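Local coordinates for protein beta-galactosidase (Bacillus circulans subsp. alkalophilus, PDB 3TTY) that hydrolyses terminal beta-galactosidic bonds, as a TIM-barrel glycoside hydrolase whose pocket binds galactose, at residues P248-L253 / K267-V272; D261-A266 / R295-G300. All coordinates share one frame; numbering follows the deposited sequence.

How the contacts relate
Both contacts belong to the eight-stranded parallel barrel, and their centres lie 9 Å apart. Along the chain the segments alternate: strand 249-253, helix 262-266, the loop 267-272 that runs into strand 273-275, and the end of helix 284-296. Contact 1 joins the first and third of these, contact 2 the second and fourth, so the two contacts interlock along the chain. They also touch directly: K298 NZ lies 2.8 Å from M269 O, and L253 CD1 lies 3.7 Å from L297 CD1. Strand 249-253 carries N252 of the galactose pocket, which places contact 1 nearer the sugar, while contact 2 joins helix 262-266 to the turn that ends helix 284-296.

Contact 1: P248-L253 / K267-V272; sequences PVTTNL and KEMDVV
D270 grips the backbone of V249 at the start of strand 249-253, where the loop after helix 262-266 leads into the next strand of the TIM barrel. V249 N donates to D270 OD2 at 2.9 Å, meeting the anti lone pair of the carboxylate, with an N-H...O angle of 142°. In return D270 N binds V249 O at 3.2 Å, so the pair of bonds joins D270 to V249 through both its side chain and its own N-H; K241 forms a salt bridge to the same OD2.

T250 holds OG1 anti to its backbone N (chi1 -170°), and the hydroxyl lies 2.9 Å from V271 O. T250 OG1 also hydrogen-bonds S273 OG. T250 CB packs on V271 CG1.

M269 runs across T251 at about a right angle. Its chain bends at chi3 (78°), and the terminal methyl meets L253 tip to tip, CE to CD2 being 3.8 Å. The same CE lies 3.3 Å from T251 O, the carbonyl that S273 OG hydrogen-bonds.

Contact 2: D261-A266 / R295-G300; sequences DYFKWA and RGLKSG
L297 inserts its side chain among Y262, F263 and A266, burying more surface across the contact than any other residue here. Its CB starts against A266 CB, 3.6 Å away. With chi1 at -66°, CG stands beside the backbone N of L297, and from CG the two methyls part company. CD1 reaches Y262 CB at 3.7 Å and meets the tyrosine ring obliquely. CD2 lies over one face of the F263 ring, offset toward the rim, 3.8 Å from the centroid and 16° off the normal, a CH-pi contact. G296 O lies at the edge of that same ring, near its plane, 3.7 Å from F263 CE1.

These residues join helix 262-266 to the end of helix 284-296, two helices of the TIM barrel. The second helix closes in a Schellman motif, with G300 N bonded to R295 O, S299 N to G296 O and S299 at positive phi. W405 of helix 405-413 meets the rings of Y262 and F263 and also touches L297.

One water bridges the backbones, donating to F263 O and to L297 O. K298 lays CG 3.8 Å from A266 CB, then bends at chi3 and chi4, and NZ bonds A266 O at 2.9 Å, tilted 34° from the carbonyl plane. The same ammonium group hydrogen-bonds M269 O, its shorter bond. An alanine in place of K298 would probably leave the A266 and M269 carbonyls without their shared donor. A266 CB, for its part, lies 3.5 Å from L297 O.

Contact 1: P248-L253 / K267-V272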
ATOM      1  N   PRO A 248      27.608 -34.600  11.456  1.00 21.60           N
ATOM      2  CA  PRO A 248      26.858 -33.494  12.070  1.00 22.11           C
ATOM      3  C   PRO A 248      25.711 -33.009  11.185  1.00 21.99           C
ATOM      4  O   PRO A 248      25.745 -33.180   9.965  1.00 21.55           O
ATOM      5  CB  PRO A 248      27.913 -32.383  12.220  1.00 21.44           C
ATOM      6  CG  PRO A 248      29.226 -33.053  12.023  1.00 21.05           C
ATOM      7  CD  PRO A 248      28.972 -34.195  11.089  1.00 22.72           C
ATOM      8  N   VAL A 249      24.708 -32.398  11.801  1.00 20.15           N
ATOM      9  CA  VAL A 249      23.500 -32.015  11.092  1.00 18.47           C
ATOM     10  C   VAL A 249      23.182 -30.563  11.376  1.00 21.68           C
ATOM     11  O   VAL A 249      23.230 -30.123  12.533  1.00 22.82           O
ATOM     12  CB  VAL A 249      22.294 -32.837  11.564  1.00 23.53           C
ATOM     13  CG1 VAL A 249      21.057 -32.471  10.741  1.00 18.17           C
ATOM     14  CG2 VAL A 249      22.598 -34.333  11.489  1.00 20.23           C
ATOM     15  N   THR A 250      22.866 -29.817  10.324  1.00 15.07           N
ATOM     16  CA  THR A 250      22.446 -28.435  10.483  1.00 15.47           C
ATOM     17  C   THR A 250      21.286 -28.127   9.549  1.00 16.02           C
ATOM     18  O   THR A 250      20.886 -28.961   8.723  1.00 16.32           O
ATOM     19  CB  THR A 250      23.601 -27.454  10.198  1.00 17.98           C
ATOM     20  OG1 THR A 250      23.222 -26.134  10.585  1.00 16.15           O
ATOM     21  CG2 THR A 250      23.969 -27.451   8.713  1.00 16.51           C
ATOM     22  N   THR A 251      20.741 -26.929   9.696  1.00 15.72           N
ATOM     23  CA  THR A 251      19.864 -26.358   8.685  1.00 17.42           C
ATOM     24  C   THR A 251      20.220 -24.878   8.611  1.00 13.38           C
ATOM     25  O   THR A 251      20.831 -24.355   9.538  1.00 13.69           O
ATOM     26  CB  THR A 251      18.353 -26.611   8.982  1.00 15.45           C
ATOM     27  OG1 THR A 251      17.573 -26.116   7.891  1.00 18.47           O
ATOM     28  CG2 THR A 251      17.915 -25.922  10.298  1.00 14.87           C
ATOM     29  N   ASN A 252      19.910 -24.209   7.507  1.00 14.34           N
ATOM     30  CA  ASN A 252      20.424 -22.848   7.332  1.00 15.33           C
ATOM     31  C   ASN A 252      19.454 -21.749   7.782  1.00 18.56           C
ATOM     32  O   ASN A 252      18.327 -21.650   7.279  1.00 16.67           O
ATOM     33  CB  ASN A 252      20.963 -22.605   5.908  1.00 16.77           C
ATOM     34  CG  ASN A 252      19.973 -22.994   4.817  1.00 17.46           C
ATOM     35  OD1 ASN A 252      19.023 -23.731   5.058  1.00 19.23           O
ATOM     36  ND2 ASN A 252      20.211 -22.511   3.603  1.00 15.17           N
ATOM     37  N   LEU A 253      19.910 -20.934   8.735  1.00 14.05           N
ATOM     38  CA  LEU A 253      19.061 -19.932   9.383  1.00 18.40           C
ATOM     39  C   LEU A 253      19.273 -18.544   8.785  1.00 18.69           C
ATOM     40  O   LEU A 253      20.200 -18.328   7.993  1.00 19.87           O
ATOM     41  CB  LEU A 253      19.328 -19.883  10.895  1.00 17.22           C
ATOM     42  CG  LEU A 253      19.491 -21.228  11.604  1.00 18.35           C
ATOM     43  CD1 LEU A 253      19.648 -21.023  13.099  1.00 18.27           C
ATOM     44  CD2 LEU A 253      18.334 -22.157  11.308  1.00 18.01           C
ATOM     45  N   LYS A 267      19.274 -25.377  19.937  1.00 22.55           N
ATOM     46  CA  LYS A 267      19.465 -26.448  20.904  1.00 24.21           C
ATOM     47  C   LYS A 267      19.331 -27.803  20.225  1.00 24.96           C
ATOM     48  O   LYS A 267      19.918 -28.792  20.673  1.00 24.78           O
ATOM     49  CB  LYS A 267      18.468 -26.325  22.055  1.00 24.51           C
ATOM     50  CG  LYS A 267      18.622 -25.044  22.875  1.00 23.17           C
ATOM     51  CD  LYS A 267      17.611 -25.024  24.032  1.00 33.98           C
ATOM     52  CE  LYS A 267      17.708 -23.749  24.865  1.00 31.18           C
ATOM     53  NZ  LYS A 267      19.081 -23.545  25.413  1.00 44.28           N
ATOM     54  N   GLU A 268      18.586 -27.837  19.122  1.00 21.58           N
ATOM     55  CA  GLU A 268      18.335 -29.082  18.401  1.00 17.92           C
ATOM     56  C   GLU A 268      19.331 -29.322  17.268  1.00 17.00           C
ATOM     57  O   GLU A 268      19.278 -30.357  16.599  1.00 16.40           O
ATOM     58  CB  GLU A 268      16.906 -29.081  17.835  1.00 20.88           C
ATOM     59  CG  GLU A 268      15.834 -28.692  18.844  1.00 19.89           C
ATOM     60  CD  GLU A 268      15.692 -29.681  20.019  1.00 26.86           C
ATOM     61  OE1 GLU A 268      16.081 -30.874  19.894  1.00 17.66           O
ATOM     62  OE2 GLU A 268      15.165 -29.252  21.074  1.00 30.64           O
ATOM     63  N   MET A 269      20.223 -28.356  17.047  1.00 20.35           N
ATOM     64  CA  MET A 269      21.178 -28.387  15.929  1.00 20.44           C
ATOM     65  C   MET A 269      22.609 -28.650  16.408  1.00 21.03           C
ATOM     66  O   MET A 269      23.022 -28.120  17.435  1.00 22.89           O
ATOM     67  CB  MET A 269      21.153 -27.049  15.178  1.00 20.75           C
ATOM     68  CG  MET A 269      19.817 -26.702  14.554  1.00 19.43           C
ATOM     69  SD  MET A 269      19.660 -24.936  14.253  1.00 25.40           S
ATOM     70  CE  MET A 269      20.653 -24.763  12.765  1.00 19.79           C
ATOM     71  N   ASP A 270      23.373 -29.444  15.660  1.00 21.45           N
ATOM     72  CA  ASP A 270      24.755 -29.748  16.051  1.00 22.74           C
ATOM     73  C   ASP A 270      25.650 -28.524  15.939  1.00 24.06           C
ATOM     74  O   ASP A 270      26.582 -28.334  16.721  1.00 24.11           O
ATOM     75  CB  ASP A 270      25.328 -30.872  15.194  1.00 23.36           C
ATOM     76  CG  ASP A 270      24.738 -32.228  15.537  1.00 22.75           C
ATOM     77  OD1 ASP A 270      24.424 -32.476  16.725  1.00 24.72           O
ATOM     78  OD2 ASP A 270      24.582 -33.044  14.612  1.00 22.75           O
ATOM     79  N   VAL A 271      25.350 -27.702  14.942  1.00 23.17           N
ATOM     80  CA  VAL A 271      26.077 -26.476  14.686  1.00 18.42           C
ATOM     81  C   VAL A 271      25.118 -25.528  13.983  1.00 19.67           C
ATOM     82  O   VAL A 271      24.229 -25.960  13.248  1.00 19.53           O
ATOM     83  CB  VAL A 271      27.297 -26.727  13.774  1.00 16.03           C
ATOM     84  CG1 VAL A 271      26.848 -27.010  12.368  1.00 15.58           C
ATOM     85  CG2 VAL A 271      28.237 -25.534  13.795  1.00 19.31           C
ATOM     86  N   VAL A 272      25.287 -24.238  14.219  1.00 18.62           N
ATOM     87  CA  VAL A 272      24.475 -23.239  13.557  1.00 17.71           C
ATOM     88  C   VAL A 272      25.070 -22.956  12.187  1.00 20.71           C
ATOM     89  O   VAL A 272      26.266 -23.106  11.984  1.00 20.33           O
ATOM     90  CB  VAL A 272      24.426 -21.947  14.382  1.00 19.07           C
ATOM     91  CG1 VAL A 272      23.834 -20.798  13.568  1.00 16.57           C
ATOM     92  CG2 VAL A 272      23.647 -22.180  15.680  1.00 14.76           C
TER

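Contact 2: D261-A266 / R295-G300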
ATOM      1  N   ASP A 261      11.901 -18.781  16.562  1.00 17.88           N
ATOM      2  CA  ASP A 261      12.699 -18.609  17.775  1.00 16.03           C
ATOM      3  C   ASP A 261      13.992 -19.413  17.660  1.00 17.38           C
ATOM      4  O   ASP A 261      14.054 -20.561  18.079  1.00 16.62           O
ATOM      5  CB  ASP A 261      11.904 -19.077  18.995  1.00 17.56           C
ATOM      6  CG  ASP A 261      12.625 -18.824  20.300  1.00 18.63           C
ATOM      7  OD1 ASP A 261      13.818 -18.427  20.278  1.00 20.70           O
ATOM      8  OD2 ASP A 261      11.989 -19.025  21.355  1.00 18.68           O
ATOM      9  N   TYR A 262      15.028 -18.807  17.091  1.00 17.44           N
ATOM     10  CA  TYR A 262      16.242 -19.550  16.769  1.00 17.36           C
ATOM     11  C   TYR A 262      16.980 -20.099  17.991  1.00 16.99           C
ATOM     12  O   TYR A 262      17.650 -21.128  17.894  1.00 20.97           O
ATOM     13  CB  TYR A 262      17.181 -18.712  15.897  1.00 16.97           C
ATOM     14  CG  TYR A 262      16.799 -18.704  14.430  1.00 18.22           C
ATOM     15  CD1 TYR A 262      16.162 -19.794  13.855  1.00 21.57           C
ATOM     16  CD2 TYR A 262      17.074 -17.607  13.619  1.00 15.36           C
ATOM     17  CE1 TYR A 262      15.816 -19.798  12.503  1.00 20.14           C
ATOM     18  CE2 TYR A 262      16.738 -17.610  12.277  1.00 16.27           C
ATOM     19  CZ  TYR A 262      16.111 -18.705  11.725  1.00 15.72           C
ATOM     20  OH  TYR A 262      15.775 -18.711  10.390  1.00 19.67           O
ATOM     21  N   PHE A 263      16.851 -19.428  19.131  1.00 15.48           N
ATOM     22  CA  PHE A 263      17.458 -19.923  20.364  1.00 18.19           C
ATOM     23  C   PHE A 263      16.970 -21.316  20.677  1.00 19.07           C
ATOM     24  O   PHE A 263      17.753 -22.192  21.027  1.00 21.14           O
ATOM     25  CB  PHE A 263      17.224 -18.967  21.543  1.00 15.84           C
ATOM     26  CG  PHE A 263      18.175 -17.810  21.556  1.00 15.28           C
ATOM     27  CD1 PHE A 263      19.529 -18.021  21.736  1.00 15.84           C
ATOM     28  CD2 PHE A 263      17.733 -16.523  21.337  1.00 17.94           C
ATOM     29  CE1 PHE A 263      20.411 -16.969  21.729  1.00 13.17           C
ATOM     30  CE2 PHE A 263      18.619 -15.466  21.320  1.00 16.72           C
ATOM     31  CZ  PHE A 263      19.951 -15.687  21.516  1.00 14.63           C
ATOM     32  N   LYS A 264      15.672 -21.520  20.510  1.00 19.84           N
ATOM     33  CA  LYS A 264      15.064 -22.819  20.702  1.00 17.83           C
ATOM     34  C   LYS A 264      15.458 -23.774  19.564  1.00 21.23           C
ATOM     35  O   LYS A 264      15.676 -24.967  19.783  1.00 21.70           O
ATOM     36  CB  LYS A 264      13.549 -22.644  20.812  1.00 19.66           C
ATOM     37  CG  LYS A 264      12.764 -23.927  20.862  1.00 28.64           C
ATOM     38  CD  LYS A 264      11.350 -23.654  21.362  1.00 37.71           C
ATOM     39  CE  LYS A 264      10.476 -24.910  21.316  1.00 43.28           C
ATOM     40  NZ  LYS A 264       9.160 -24.662  21.991  1.00 34.97           N
ATOM     41  N   TRP A 265      15.577 -23.251  18.348  1.00 20.02           N
ATOM     42  CA  TRP A 265      16.038 -24.081  17.233  1.00 18.27           C
ATOM     43  C   TRP A 265      17.460 -24.618  17.454  1.00 19.71           C
ATOM     44  O   TRP A 265      17.723 -25.796  17.216  1.00 20.30           O
ATOM     45  CB  TRP A 265      15.953 -23.320  15.905  1.00 16.56           C
ATOM     46  CG  TRP A 265      14.582 -23.350  15.271  1.00 15.65           C
ATOM     47  CD1 TRP A 265      13.451 -22.734  15.733  1.00 13.82           C
ATOM     48  CD2 TRP A 265      14.209 -24.023  14.054  1.00 13.66           C
ATOM     49  NE1 TRP A 265      12.390 -23.006  14.893  1.00 20.76           N
ATOM     50  CE2 TRP A 265      12.829 -23.792  13.854  1.00 15.13           C
ATOM     51  CE3 TRP A 265      14.905 -24.809  13.123  1.00 14.41           C
ATOM     52  CZ2 TRP A 265      12.133 -24.305  12.760  1.00 15.86           C
ATOM     53  CZ3 TRP A 265      14.205 -25.333  12.032  1.00 15.45           C
ATOM     54  CH2 TRP A 265      12.831 -25.076  11.862  1.00 14.20           C
ATOM     55  N   ALA A 266      18.364 -23.754  17.918  1.00 18.58           N
ATOM     56  CA  ALA A 266      19.789 -24.077  17.949  1.00 18.95           C
ATOM     57  C   ALA A 266      20.104 -25.221  18.911  1.00 23.94           C
ATOM     58  O   ALA A 266      21.076 -25.957  18.718  1.00 23.98           O
ATOM     59  CB  ALA A 266      20.629 -22.832  18.287  1.00 18.77           C
ATOM     60  N   ARG A 295      26.492 -16.752  16.631  1.00 19.83           N
ATOM     61  CA  ARG A 295      27.440 -17.337  17.561  1.00 22.41           C
ATOM     62  C   ARG A 295      26.751 -17.573  18.904  1.00 19.01           C
ATOM     63  O   ARG A 295      26.991 -18.577  19.575  1.00 19.52           O
ATOM     64  CB  ARG A 295      28.630 -16.400  17.741  1.00 18.16           C
ATOM     65  CG  ARG A 295      29.685 -16.919  18.672  1.00 23.12           C
ATOM     66  CD  ARG A 295      30.889 -15.996  18.670  1.00 22.97           C
ATOM     67  NE  ARG A 295      30.734 -14.820  19.523  1.00 18.84           N
ATOM     68  CZ  ARG A 295      30.776 -13.558  19.099  1.00 23.37           C
ATOM     69  NH1 ARG A 295      30.934 -13.281  17.807  1.00 18.65           N
ATOM     70  NH2 ARG A 295      30.662 -12.566  19.978  1.00 22.87           N
ATOM     71  N   GLY A 296      25.884 -16.645  19.285  1.00 18.86           N
ATOM     72  CA  GLY A 296      25.220 -16.725  20.576  1.00 21.24           C
ATOM     73  C   GLY A 296      24.169 -17.816  20.653  1.00 22.09           C
ATOM     74  O   GLY A 296      23.819 -18.278  21.739  1.00 23.34           O
ATOM     75  N   LEU A 297      23.662 -18.242  19.504  1.00 16.63           N
ATOM     76  CA  LEU A 297      22.594 -19.229  19.514  1.00 17.82           C
ATOM     77  C   LEU A 297      23.026 -20.482  20.271  1.00 19.09           C
ATOM     78  O   LEU A 297      22.212 -21.115  20.931  1.00 18.49           O
ATOM     79  CB  LEU A 297      22.129 -19.573  18.090  1.00 17.30           C
ATOM     80  CG  LEU A 297      21.442 -18.467  17.282  1.00 16.24           C
ATOM     81  CD1 LEU A 297      20.871 -19.020  15.971  1.00 14.01           C
ATOM     82  CD2 LEU A 297      20.340 -17.799  18.126  1.00 14.65           C
ATOM     83  N   LYS A 298      24.301 -20.850  20.171  1.00 18.88           N
ATOM     84  CA  LYS A 298      24.804 -21.987  20.940  1.00 22.26           C
ATOM     85  C   LYS A 298      25.880 -21.549  21.921  1.00 24.63           C
ATOM     86  O   LYS A 298      26.901 -22.224  22.087  1.00 22.79           O
ATOM     87  CB  LYS A 298      25.308 -23.115  20.036  1.00 20.73           C
ATOM     88  CG  LYS A 298      24.200 -23.778  19.257  1.00 20.93           C
ATOM     89  CD  LYS A 298      24.726 -24.784  18.259  1.00 21.91           C
ATOM     90  CE  LYS A 298      24.911 -26.156  18.890  1.00 23.86           C
ATOM     91  NZ  LYS A 298      23.713 -26.599  19.630  1.00 20.29           N
ATOM     92  N   SER A 299      25.644 -20.400  22.545  1.00 20.54           N
ATOM     93  CA  SER A 299      26.492 -19.898  23.626  1.00 24.74           C
ATOM     94  C   SER A 299      27.981 -19.766  23.272  1.00 29.16           C
ATOM     95  O   SER A 299      28.855 -20.102  24.073  1.00 26.33           O
ATOM     96  CB  SER A 299      26.313 -20.767  24.873  1.00 26.85           C
ATOM     97  OG  SER A 299      24.964 -20.756  25.282  1.00 23.50           O
ATOM     98  N   GLY A 300      28.272 -19.263  22.078  1.00 27.97           N
ATOM     99  CA  GLY A 300      29.652 -19.026  21.701  1.00 21.19           C
ATOM    100  C   GLY A 300      30.232 -19.987  20.682  1.00 27.33           C
ATOM    101  O   GLY A 300      31.281 -19.704  20.099  1.00 28.07           O
TER
HETATM  102  O   HOH W   1      20.036 -21.936  22.311  1.00 27.11           O